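PDB 2CSU: 457aa long hypothetical protein from Pyrococcus horikoshii, which is of unknown function but joins a Rossmann-like domain of the CoA-binding type to two flavodoxin-like domains related to those of succinyl-CoA ligases. Local coordinates for residues A264-Q267 with L271-N274; E192-L197 with K230-L235; L208-V213 with K217-V222; I276-S281 with V437-Y442; I155-A160 with G183-V188. All coordinates share one frame; numbering follows the deposited sequence.

Interaction 1: A264-Q267 with L271-N274; sequences AFKQ and LVAN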
# COMPACT_ATOMS: atom_id res chain seq x y z
N ALA A 264 18.22 19.49 10.34
CA ALA A 264 19.61 19.14 10.04
C ALA A 264 19.67 18.34 8.72
O ALA A 264 20.59 18.54 7.92
CB ALA A 264 20.20 18.31 11.17
N PHE A 265 18.72 17.44 8.52
CA PHE A 265 18.70 16.65 7.29
C PHE A 265 18.52 17.56 6.09
O PHE A 265 19.22 17.43 5.09
CB PHE A 265 17.55 15.63 7.29
CG PHE A 265 17.76 14.46 8.22
CD1 PHE A 265 19.01 13.87 8.36
CD2 PHE A 265 16.69 13.94 8.94
CE1 PHE A 265 19.19 12.78 9.19
CE2 PHE A 265 16.86 12.84 9.78
CZ PHE A 265 18.11 12.26 9.91
N LYS A 266 17.58 18.49 6.21
CA LYS A 266 17.28 19.44 5.14
C LYS A 266 18.50 20.23 4.66
O LYS A 266 18.73 20.35 3.46
CB LYS A 266 16.20 20.43 5.60
CG LYS A 266 14.87 19.80 6.05
CD LYS A 266 14.03 19.25 4.90
CE LYS A 266 12.63 18.85 5.40
NZ LYS A 266 11.68 18.44 4.31
N GLN A 267 19.27 20.77 5.60
CA GLN A 267 20.44 21.58 5.26
C GLN A 267 21.56 20.79 4.57
O GLN A 267 22.31 21.34 3.77
CB GLN A 267 20.99 22.27 6.52
CG GLN A 267 20.03 23.27 7.15
CD GLN A 267 19.87 24.55 6.33
OE1 GLN A 267 18.87 24.74 5.63
NE2 GLN A 267 20.85 25.45 6.42
N LEU A 271 16.72 14.33 1.87
CA LEU A 271 15.28 14.40 1.68
C LEU A 271 14.63 13.59 2.79
O LEU A 271 15.10 12.51 3.14
CB LEU A 271 14.90 13.84 0.30
CG LEU A 271 15.82 14.32 -0.84
CD1 LEU A 271 15.40 13.72 -2.17
CD2 LEU A 271 15.82 15.84 -0.90
N VAL A 272 13.56 14.12 3.35
CA VAL A 272 12.90 13.43 4.45
C VAL A 272 11.59 12.76 4.06
O VAL A 272 10.79 13.31 3.32
CB VAL A 272 12.64 14.41 5.64
CG1 VAL A 272 11.77 13.74 6.69
CG2 VAL A 272 13.97 14.84 6.26
N ALA A 273 11.39 11.56 4.58
CA ALA A 273 10.18 10.81 4.34
C ALA A 273 9.53 10.66 5.71
O ALA A 273 10.24 10.58 6.71
CB ALA A 273 10.51 9.43 3.73
N ASN A 274 8.21 10.63 5.76
CA ASN A 274 7.53 10.47 7.04
C ASN A 274 6.90 9.10 7.17
O ASN A 274 6.36 8.78 8.23
CB ASN A 274 6.49 11.56 7.22
CG ASN A 274 7.02 12.93 6.87
OD1 ASN A 274 7.97 13.42 7.50
ND2 ASN A 274 6.42 13.55 5.86
O HOH W 1 12.75 17.02 1.83
O HOH W 2 9.67 16.32 2.94

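Interaction 2: E192-L197 with K230-L235; sequences ELMEYL and KPIIAL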
# COMPACT_ATOMS: atom_id res chain seq x y z
N GLU A 192 30.12 6.29 7.24
CA GLU A 192 31.08 5.50 6.51
C GLU A 192 30.39 4.78 5.36
O GLU A 192 30.97 4.63 4.28
CB GLU A 192 31.76 4.50 7.44
CG GLU A 192 32.94 5.11 8.22
CD GLU A 192 33.07 4.54 9.63
OE1 GLU A 192 33.10 3.29 9.77
OE2 GLU A 192 33.14 5.33 10.59
N LEU A 193 29.15 4.35 5.58
CA LEU A 193 28.42 3.66 4.53
C LEU A 193 28.05 4.63 3.41
O LEU A 193 28.15 4.28 2.24
CB LEU A 193 27.19 3.00 5.11
CG LEU A 193 27.47 1.70 5.87
CD1 LEU A 193 26.17 1.18 6.45
CD2 LEU A 193 28.10 0.65 4.94
N MSE A 194 27.63 5.84 3.77
CA MSE A 194 27.27 6.84 2.77
C MSE A 194 28.50 7.23 1.97
O MSE A 194 28.40 7.55 0.79
CB MSE A 194 26.66 8.09 3.42
CG MSE A 194 25.19 7.94 3.82
SE MSE A 194 24.50 9.34 4.78
CE MSE A 194 25.63 9.44 5.88
N GLU A 195 29.67 7.24 2.61
CA GLU A 195 30.88 7.60 1.89
C GLU A 195 31.15 6.53 0.82
O GLU A 195 31.44 6.85 -0.33
CB GLU A 195 32.09 7.71 2.83
CG GLU A 195 32.13 9.02 3.64
CD GLU A 195 33.29 9.09 4.63
OE1 GLU A 195 33.48 8.13 5.40
OE2 GLU A 195 34.00 10.12 4.64
N TYR A 196 31.05 5.27 1.20
CA TYR A 196 31.30 4.20 0.24
C TYR A 196 30.26 4.17 -0.90
O TYR A 196 30.61 4.07 -2.08
CB TYR A 196 31.31 2.86 0.97
CG TYR A 196 31.07 1.67 0.08
CD1 TYR A 196 32.09 1.18 -0.75
CD2 TYR A 196 29.84 1.03 0.06
CE1 TYR A 196 31.87 0.07 -1.57
CE2 TYR A 196 29.61 -0.07 -0.75
CZ TYR A 196 30.63 -0.55 -1.56
OH TYR A 196 30.40 -1.63 -2.37
N LEU A 197 28.98 4.27 -0.54
CA LEU A 197 27.89 4.23 -1.50
C LEU A 197 27.87 5.42 -2.44
O LEU A 197 27.27 5.37 -3.52
CB LEU A 197 26.55 4.14 -0.75
CG LEU A 197 26.25 2.82 -0.04
CD1 LEU A 197 25.05 2.97 0.87
CD2 LEU A 197 25.98 1.73 -1.09
N LYS A 230 24.53 11.69 -5.38
CA LYS A 230 23.23 11.01 -5.43
C LYS A 230 22.45 11.22 -4.14
O LYS A 230 22.99 11.57 -3.10
CB LYS A 230 23.46 9.52 -5.67
CG LYS A 230 24.94 9.12 -5.60
CD LYS A 230 25.12 7.62 -5.37
CE LYS A 230 26.14 7.00 -6.34
NZ LYS A 230 26.22 5.56 -6.11
N PRO A 231 21.11 11.12 -4.27
CA PRO A 231 20.19 11.40 -3.17
C PRO A 231 20.14 10.42 -2.00
O PRO A 231 20.43 9.22 -2.13
CB PRO A 231 18.84 11.54 -3.89
CG PRO A 231 18.97 10.64 -5.03
CD PRO A 231 20.38 10.91 -5.52
N ILE A 232 19.80 10.98 -0.85
CA ILE A 232 19.68 10.23 0.38
C ILE A 232 18.31 10.56 0.95
O ILE A 232 17.97 11.73 1.11
CB ILE A 232 20.79 10.64 1.37
CG1 ILE A 232 22.16 10.28 0.78
CG2 ILE A 232 20.57 9.98 2.72
CD1 ILE A 232 23.36 10.78 1.57
N ILE A 233 17.51 9.53 1.24
CA ILE A 233 16.17 9.69 1.79
C ILE A 233 16.14 9.06 3.18
O ILE A 233 16.38 7.86 3.33
CB ILE A 233 15.09 9.00 0.90
CG1 ILE A 233 15.10 9.55 -0.53
CG2 ILE A 233 13.70 9.27 1.48
CD1 ILE A 233 16.37 9.28 -1.29
N ALA A 234 15.82 9.87 4.20
CA ALA A 234 15.78 9.38 5.58
C ALA A 234 14.40 9.41 6.23
O ALA A 234 13.68 10.40 6.16
CB ALA A 234 16.75 10.18 6.45
N LEU A 235 14.05 8.29 6.85
CA LEU A 235 12.80 8.15 7.58
C LEU A 235 13.27 8.12 9.03
O LEU A 235 13.92 7.16 9.46
CB LEU A 235 12.10 6.83 7.21
CG LEU A 235 10.91 6.39 8.11
CD1 LEU A 235 9.84 7.49 8.13
CD2 LEU A 235 10.32 5.07 7.60

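Interaction 3: L208-V213 with K217-V222; sequences LYIEGV and KKFMEV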
# COMPACT_ATOMS: atom_id res chain seq x y z
N LEU A 208 17.35 5.61 4.14
CA LEU A 208 17.79 5.39 5.51
C LEU A 208 16.65 5.31 6.50
O LEU A 208 15.71 6.09 6.43
CB LEU A 208 18.73 6.52 5.96
CG LEU A 208 20.07 6.84 5.28
CD1 LEU A 208 20.69 8.07 5.96
CD2 LEU A 208 21.02 5.66 5.37
N TYR A 209 16.72 4.35 7.42
CA TYR A 209 15.74 4.28 8.50
C TYR A 209 16.59 4.58 9.72
O TYR A 209 17.34 3.72 10.20
CB TYR A 209 15.11 2.90 8.69
CG TYR A 209 14.24 2.90 9.94
CD1 TYR A 209 13.02 3.56 9.96
CD2 TYR A 209 14.68 2.29 11.12
CE1 TYR A 209 12.24 3.63 11.11
CE2 TYR A 209 13.90 2.35 12.30
CZ TYR A 209 12.68 3.03 12.27
OH TYR A 209 11.89 3.12 13.40
N ILE A 210 16.48 5.81 10.22
CA ILE A 210 17.28 6.24 11.35
C ILE A 210 16.56 6.33 12.68
O ILE A 210 15.46 6.88 12.78
CB ILE A 210 17.89 7.64 11.10
CG1 ILE A 210 18.71 7.63 9.81
CG2 ILE A 210 18.74 8.06 12.29
CD1 ILE A 210 18.97 9.01 9.25
N GLU A 211 17.19 5.78 13.70
CA GLU A 211 16.67 5.85 15.05
C GLU A 211 17.54 6.93 15.69
O GLU A 211 17.06 7.74 16.48
CB GLU A 211 16.82 4.51 15.76
CG GLU A 211 15.67 3.57 15.45
CD GLU A 211 15.83 2.20 16.07
OE1 GLU A 211 16.67 2.04 16.97
OE2 GLU A 211 15.10 1.28 15.65
N GLY A 212 18.82 6.96 15.30
CA GLY A 212 19.69 8.05 15.73
C GLY A 212 21.15 7.77 15.37
O GLY A 212 21.62 6.64 15.34
N VAL A 213 21.87 8.87 15.04
CA VAL A 213 23.28 8.73 14.72
C VAL A 213 24.16 9.08 15.93
O VAL A 213 23.73 9.70 16.89
CB VAL A 213 23.59 9.69 13.57
CG1 VAL A 213 22.55 9.53 12.46
CG2 VAL A 213 23.58 11.12 14.06
N LYS A 217 27.75 15.34 13.64
CA LYS A 217 28.62 16.26 12.90
C LYS A 217 29.18 15.60 11.64
O LYS A 217 29.10 16.17 10.55
CB LYS A 217 29.77 16.71 13.79
CG LYS A 217 30.84 17.55 13.10
CD LYS A 217 30.32 18.91 12.66
CE LYS A 217 31.25 19.57 11.65
NZ LYS A 217 30.90 19.15 10.27
N LYS A 218 29.75 14.41 11.80
CA LYS A 218 30.34 13.68 10.68
C LYS A 218 29.26 13.29 9.66
O LYS A 218 29.46 13.38 8.45
CB LYS A 218 31.04 12.42 11.20
CG LYS A 218 31.68 11.57 10.13
CD LYS A 218 32.25 10.28 10.71
CE LYS A 218 32.91 9.41 9.64
NZ LYS A 218 33.40 8.11 10.20
N PHE A 219 28.11 12.87 10.18
CA PHE A 219 26.98 12.47 9.35
C PHE A 219 26.54 13.59 8.42
O PHE A 219 26.46 13.42 7.20
CB PHE A 219 25.80 12.06 10.25
CG PHE A 219 24.60 11.54 9.50
CD1 PHE A 219 24.32 10.18 9.47
CD2 PHE A 219 23.75 12.43 8.83
CE1 PHE A 219 23.19 9.70 8.79
CE2 PHE A 219 22.62 11.95 8.13
CZ PHE A 219 22.35 10.58 8.12
N MSE A 220 26.27 14.76 9.00
CA MSE A 220 25.82 15.89 8.20
C MSE A 220 26.82 16.35 7.14
O MSE A 220 26.43 16.64 6.00
CB MSE A 220 25.45 17.07 9.11
CG MSE A 220 24.09 16.92 9.79
SE MSE A 220 22.97 15.77 8.93
CE MSE A 220 21.84 15.39 10.20
N GLU A 221 28.10 16.40 7.48
CA GLU A 221 29.10 16.83 6.52
C GLU A 221 29.30 15.80 5.41
O GLU A 221 29.59 16.15 4.27
CB GLU A 221 30.43 17.14 7.21
CG GLU A 221 31.44 17.82 6.30
CD GLU A 221 30.90 19.09 5.63
OE1 GLU A 221 30.53 20.05 6.36
OE2 GLU A 221 30.84 19.13 4.38
N VAL A 222 29.16 14.52 5.75
CA VAL A 222 29.29 13.47 4.74
C VAL A 222 28.05 13.55 3.84
O VAL A 222 28.15 13.49 2.62
CB VAL A 222 29.37 12.06 5.40
CG1 VAL A 222 28.90 11.00 4.42
CG2 VAL A 222 30.81 11.77 5.83

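Interaction 4: I276-S281 with V437-Y442; sequences IDEMLS and VASAAY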
# COMPACT_ATOMS: atom_id res chain seq x y z
N ILE A 276 7.13 4.72 5.52
CA ILE A 276 7.88 3.71 4.81
C ILE A 276 7.67 3.94 3.32
O ILE A 276 8.63 4.15 2.57
CB ILE A 276 7.38 2.30 5.23
CG1 ILE A 276 7.80 2.02 6.67
CG2 ILE A 276 7.96 1.22 4.31
CD1 ILE A 276 7.03 0.85 7.33
N ASP A 277 6.41 3.95 2.91
CA ASP A 277 6.05 4.15 1.52
C ASP A 277 6.65 5.40 0.88
O ASP A 277 7.05 5.35 -0.28
CB ASP A 277 4.53 4.12 1.34
CG ASP A 277 4.02 2.71 1.04
OD1 ASP A 277 4.40 2.18 -0.02
OD2 ASP A 277 3.27 2.13 1.85
N GLU A 278 6.72 6.49 1.63
CA GLU A 278 7.31 7.71 1.08
C GLU A 278 8.79 7.50 0.86
O GLU A 278 9.33 7.90 -0.17
CB GLU A 278 7.11 8.90 2.03
CG GLU A 278 5.65 9.31 2.23
CD GLU A 278 5.53 10.61 3.04
OE1 GLU A 278 6.58 11.17 3.46
OE2 GLU A 278 4.39 11.06 3.26
N MSE A 279 9.45 6.91 1.85
CA MSE A 279 10.89 6.64 1.78
C MSE A 279 11.20 5.83 0.52
O MSE A 279 12.10 6.17 -0.25
CB MSE A 279 11.35 5.86 3.04
CG MSE A 279 12.88 5.53 3.10
SE MSE A 279 13.41 4.30 4.36
CE MSE A 279 12.61 2.83 3.69
N LEU A 280 10.45 4.75 0.33
CA LEU A 280 10.63 3.87 -0.82
C LEU A 280 10.23 4.54 -2.13
O LEU A 280 10.92 4.39 -3.14
CB LEU A 280 9.80 2.61 -0.65
CG LEU A 280 10.18 1.68 0.51
CD1 LEU A 280 9.09 0.65 0.70
CD2 LEU A 280 11.52 1.01 0.22
N SER A 281 9.11 5.26 -2.11
CA SER A 281 8.62 5.91 -3.31
C SER A 281 9.59 6.99 -3.78
O SER A 281 9.82 7.14 -4.99
CB SER A 281 7.24 6.52 -3.07
OG SER A 281 6.32 5.57 -2.54
N VAL A 437 3.26 8.60 -6.11
CA VAL A 437 3.86 9.17 -7.31
C VAL A 437 4.20 10.64 -7.02
O VAL A 437 5.21 11.15 -7.49
CB VAL A 437 2.90 9.01 -8.55
CG1 VAL A 437 1.60 9.76 -8.34
CG2 VAL A 437 3.60 9.48 -9.84
N ALA A 438 3.38 11.32 -6.21
CA ALA A 438 3.65 12.72 -5.86
C ALA A 438 4.93 12.81 -5.04
O ALA A 438 5.73 13.72 -5.24
CB ALA A 438 2.46 13.32 -5.05
N SER A 439 5.13 11.87 -4.12
CA SER A 439 6.34 11.89 -3.31
C SER A 439 7.56 11.71 -4.19
O SER A 439 8.59 12.36 -3.98
CB SER A 439 6.31 10.78 -2.26
OG SER A 439 5.26 10.97 -1.34
N ALA A 440 7.44 10.83 -5.18
CA ALA A 440 8.54 10.56 -6.09
C ALA A 440 8.84 11.79 -6.92
O ALA A 440 10.01 12.14 -7.12
CB ALA A 440 8.20 9.38 -7.02
N ALA A 441 7.78 12.43 -7.40
CA ALA A 441 7.89 13.65 -8.19
C ALA A 441 8.60 14.72 -7.38
O ALA A 441 9.44 15.47 -7.89
CB ALA A 441 6.51 14.14 -8.56
N TYR A 442 8.25 14.79 -6.09
CA TYR A 442 8.84 15.75 -5.17
C TYR A 442 10.32 15.45 -4.96
O TYR A 442 11.15 16.36 -4.97
CB TYR A 442 8.12 15.71 -3.82
CG TYR A 442 8.85 16.47 -2.72
CD1 TYR A 442 8.82 17.87 -2.68
CD2 TYR A 442 9.60 15.79 -1.76
CE1 TYR A 442 9.52 18.57 -1.69
CE2 TYR A 442 10.30 16.48 -0.78
CZ TYR A 442 10.26 17.87 -0.75
OH TYR A 442 10.97 18.56 0.20

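Interaction 5: I155-A160 with G183-V188; sequences ISQSGA and GNMADV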
# COMPACT_ATOMS: atom_id res chain seq x y z
N ILE A 155 19.67 1.29 4.18
CA ILE A 155 20.35 1.12 5.46
C ILE A 155 19.33 1.29 6.59
O ILE A 155 18.72 2.35 6.75
CB ILE A 155 21.46 2.18 5.68
CG1 ILE A 155 22.49 2.10 4.56
CG2 ILE A 155 22.15 1.93 7.03
CD1 ILE A 155 23.59 3.17 4.65
N SER A 156 19.14 0.24 7.37
CA SER A 156 18.18 0.33 8.44
C SER A 156 18.76 0.07 9.82
O SER A 156 19.48 -0.91 10.04
CB SER A 156 17.01 -0.62 8.19
OG SER A 156 16.15 -0.61 9.31
N GLN A 157 18.44 0.96 10.75
CA GLN A 157 18.91 0.83 12.11
C GLN A 157 17.97 -0.10 12.89
O GLN A 157 18.20 -0.40 14.04
CB GLN A 157 18.99 2.22 12.75
CG GLN A 157 19.84 2.32 14.00
CD GLN A 157 20.21 3.77 14.34
OE1 GLN A 157 19.52 4.71 13.94
NE2 GLN A 157 21.30 3.94 15.09
N SER A 158 16.91 -0.56 12.23
CA SER A 158 15.97 -1.48 12.83
C SER A 158 15.92 -2.75 11.96
O SER A 158 15.50 -2.70 10.80
CB SER A 158 14.57 -0.87 12.90
OG SER A 158 13.62 -1.86 13.26
N GLY A 159 16.37 -3.86 12.53
CA GLY A 159 16.38 -5.11 11.79
C GLY A 159 15.01 -5.68 11.49
O GLY A 159 14.80 -6.24 10.41
N ALA A 160 14.07 -5.54 12.43
CA ALA A 160 12.72 -6.06 12.23
C ALA A 160 12.03 -5.27 11.14
O ALA A 160 11.34 -5.83 10.29
CB ALA A 160 11.93 -5.98 13.53
N GLY A 183 22.23 -2.87 13.02
CA GLY A 183 21.95 -3.27 14.39
C GLY A 183 22.53 -2.27 15.38
O GLY A 183 22.25 -1.07 15.33
N ASN A 184 23.33 -2.65 16.38
CA ASN A 184 23.84 -1.71 17.37
C ASN A 184 24.75 -0.64 16.77
O ASN A 184 25.04 0.35 17.43
CB ASN A 184 24.59 -2.47 18.48
CG ASN A 184 23.69 -3.42 19.25
OD1 ASN A 184 22.47 -3.35 19.16
ND2 ASN A 184 24.30 -4.32 20.02
N MSE A 185 25.19 -0.85 15.53
CA MSE A 185 26.06 0.06 14.79
C MSE A 185 27.25 0.51 15.64
O MSE A 185 27.49 1.69 15.86
CB MSE A 185 25.22 1.27 14.39
CG MSE A 185 26.00 2.26 13.52
SE MSE A 185 24.93 3.48 12.76
CE MSE A 185 25.15 4.78 13.99
N ALA A 186 28.00 -0.49 16.15
CA ALA A 186 29.13 -0.18 17.02
C ALA A 186 30.31 0.41 16.24
O ALA A 186 30.98 1.34 16.68
CB ALA A 186 29.56 -1.48 17.71
N ASP A 187 30.58 -0.19 15.07
CA ASP A 187 31.73 0.26 14.28
C ASP A 187 31.29 1.04 13.04
O ASP A 187 31.09 2.25 13.07
CB ASP A 187 32.51 -0.98 13.87
CG ASP A 187 33.94 -0.58 13.55
OD1 ASP A 187 34.26 0.60 13.72
OD2 ASP A 187 34.72 -1.44 13.14
N VAL A 188 31.21 0.32 11.91
CA VAL A 188 30.75 0.95 10.68
C VAL A 188 29.38 1.61 10.88
O VAL A 188 28.45 1.02 11.41
CB VAL A 188 30.65 -0.13 9.60
CG1 VAL A 188 30.12 0.47 8.30
CG2 VAL A 188 32.02 -0.75 9.35
O HOH W 3 19.54 -2.93 12.16
O HOH W 4 22.00 1.37 16.60

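Interaction 1: A264-Q267 with L271-N274
Val272 lays its CG2 methyl against the base of the Phe265 side chain, where it meets CB at 3.8 Å and reaches the near ring carbon CD2 at 3.9 Å. The two side chains cross at about a right angle, and the methyl comes at the ring obliquely. The rotation about CA-CB of Val272 explains the choice of branch: CG1 is anti to the backbone N (chi1 171°), leaving CG2 beside that N as the branch presented to the helix. Phe265 in turn directs its CB toward the strand, and Met220 of helix 216-229 and Val270 also pack on it.

Lys266, one residue on, does its work at the surface. Two bends near its root are followed by a straight outer half, and its CE comes to 4.3 Å from Val272 CG2. The ammonium group then hangs over the Val272 backbone and is linked to it by two waters. One accepts a hydrogen bond from Lys266 NZ at 3.1 Å and a weak one from Val272 N. The other takes a weak bond from NZ and donates to Val272 O at 3.2 Å. Both polar backbone atoms of Val272 are therefore reached through solvent, while Leu271 and Ala273 on either side bond directly to strand 232-236.

Here a covering helix leads through a three-residue turn into the edge strand of this chain's sheet, the contact apolar inside and hydrated at the surface, in the layered alpha/beta architecture of a flavodoxin-like domain.

Interaction 2: E192-L197 with K230-L235
Selenomethionine Met194, with CG beside the backbone N (chi1 -79°) and the chain extended at chi2, carries its selenium to Ile232, whose CG1 stands anti to the carbonyl carbon and brings CD1 outward to meet it; the bend at chi3 only turns the CE methyl. The two side chains cross at about a right angle, with SE 3.7 Å from CD1 and Met194 CG a little farther off. This is helix-on-sheet packing in a flavodoxin-like alpha/beta domain: helix 190-197 lies against strand 232-236, an inner strand of the sheet. Val222 and Phe219 of helix 216-229 also pack on Met194, while Ile206 and Leu208 of the adjacent strand also touch Ile232, so the selenium is buried among apolar side chains.

The second tie is polar and lies just before the strand. Lys230 leaves its backbone in an unusual way, with CG almost eclipsing N (chi1 8°), and a further bend at chi3 turns its end toward the last residues of the helix. There the ammonium group is gripped by three backbone carbonyls, those of Leu197, Thr200 and Asp203, which would together stabilise its positive charge. Lys230 NZ meets Leu197 O almost end-on at 2.8 Å, the C=O...N angle being 171°.

Interaction 3: L208-V213 with K217-V222
Phe219 points its ring straight at strand 205-210, where two aliphatic side chains meet it head-on and a third, from the loop beyond, comes across it. Leu208 approaches from the strand: its CD1 lies at the ring edge, close to the ring plane, 3.7 Å from Phe219 CZ. Ile210, two residues further along the same strand and on the same side of it, also comes from the opposite direction, but obliquely to the ring, with CD1 at 3.9 Å from CZ. CZ therefore abuts two methyls side by side on the strand.

Val213 behaves differently. Its side chain crosses that of Phe219 at about a right angle. Its CG1 lies obliquely over the flank of the ring, 3.5 Å from Phe219 CD1 and 3.7 Å from CE1, the tightest meeting of the contact. With CG1 anti to the carbonyl carbon (chi1 -48°), this is the branch offered to the helix.

What lets Phe219 reach so far is its own first torsion: CG is anti to the backbone N (chi1 -176°), which carries the ring away from the helix. The ring is buried, and Met194 of helix 190-197 and Phe265 of helix 258-267 touch it too. Phe190 packs on Leu208, Ile210 and Val213 alike.

The contact spans the end of the strand, the loop after it and the first turns of the helix. Strand 205-210, helix 216-229 and strand 232-236 form a beta-alpha-beta crossover between neighbouring parallel strands, the basic unit of a flavodoxin-like domain, with Phe219 anchoring its helix to the sheet.

Interaction 4: I276-S281 with V437-Y442
Ser281 and Ala440 make the closest touch between the two helices, with Ala440 CB 3.4 Å from the carbonyl oxygen of Ser281. The rest of the direct contact is likewise van der Waals in kind. Ser281 CB faces Ser439 CB at 4.4 Å, and Glu278 contributes the aliphatic part of its side chain, its CG lying 4.0 Å from Ser439 OG. Small residues let the axes of segments 276-281 and 437-442 come within 8.5 Å of each other, crossing at -48°.

Two of the hydrogen bonds turn back toward each side's own surroundings. Ser439 OG bonds to Glu435 O one turn earlier in its helix, a position it takes with OG beside the backbone N (chi1 -64°). Glu278 OE1 accepts the backbone N-H of Asn274, ahead of its helix. Ser281 O, by contrast, accepts from the hydroxyl of Tyr431 of the C-terminal domain.

Charged groups lie nearby. Arg316 forms a long, weak ion pair with Glu278 and a weak hydrogen bond with Ser439, whereas the buried Asp277 has salt bridges with Lys168 and with Arg433 of the second subunit.

The seam joins a helix of the middle, flavodoxin-like domain to one of the C-terminal ligase-CoA domain. The side-chain groups of Ser439 and Glu278 are mostly satisfied locally, while Tyr431 holds Ser281 O from across the seam; between the helices themselves, serine and alanine let a methyl touch a backbone carbonyl.

Interaction 5: I155-A160 with G183-V188
Gln157 gives up the most surface here, and its side chain does so by reaching out to the loop at Gly183 and Met185. CG stands anti to the backbone N (chi1 -162°) and the chain stays extended beyond it, which gives the amide its reach. The two ends of this amide are used differently. OE1 accepts the backbone N-H groups of both Glu211 and Gly212, which fixes how the group is turned, and NE2 is left facing the loop. There it lies 4.1 Å from Met185 CE and donates to a water at 3.1 Å.

Gly183 is tied to the other segment through water at both its polar backbone atoms. The water held by Gln157 NE2 donates in turn to Gly183 O at 2.8 Å. A second water accepts from Gly183 N, also at 2.8 Å, and donates to Ser156 O at 2.9 Å. The backbone of Gly183 has a positive phi of 50°, a shape that glycine adopts readily.

The first segment runs off the end of strand 152-156 into helix 159-171, and the second is the loop after the neighbouring parallel strand 175-181, along the crest of a flavodoxin-like sheet where loops of successive units come together. On this crest Ser158 is the N-cap of helix 159-171, its OG accepting from Leu161 N, and it packs on Gly304 of the second subunit.

Met185, a selenomethionine, is buried, and its CB points toward the 155-160 segment. A bend at chi3 (96°) turns its terminal methyl to the amide, and Arg214 packs on it as well.

Interactions 1, 2, 3 and 5 belong to one flavodoxin-like domain and are stitched together through its sheet. Leu271 O to Ala234 N (2.9 Å) joins interaction 1 to interaction 2, and Leu235 N to Leu208 O (2.8 Å) joins interaction 2 to interaction 3, their centres only about 9 Å apart. Phe265 of interaction 1 also meets Ile210 and Phe219 of interaction 3, making one apolar layer. Glu211 N to Gln157 OE1 (2.6 Å) brings in interaction 5. Interaction 4 lies against the other face, with Met279 on Ile233 and Leu235, and leads to the C-terminal domain; its centre is about 23 Å from that of interaction 5, though both touch the second subunit.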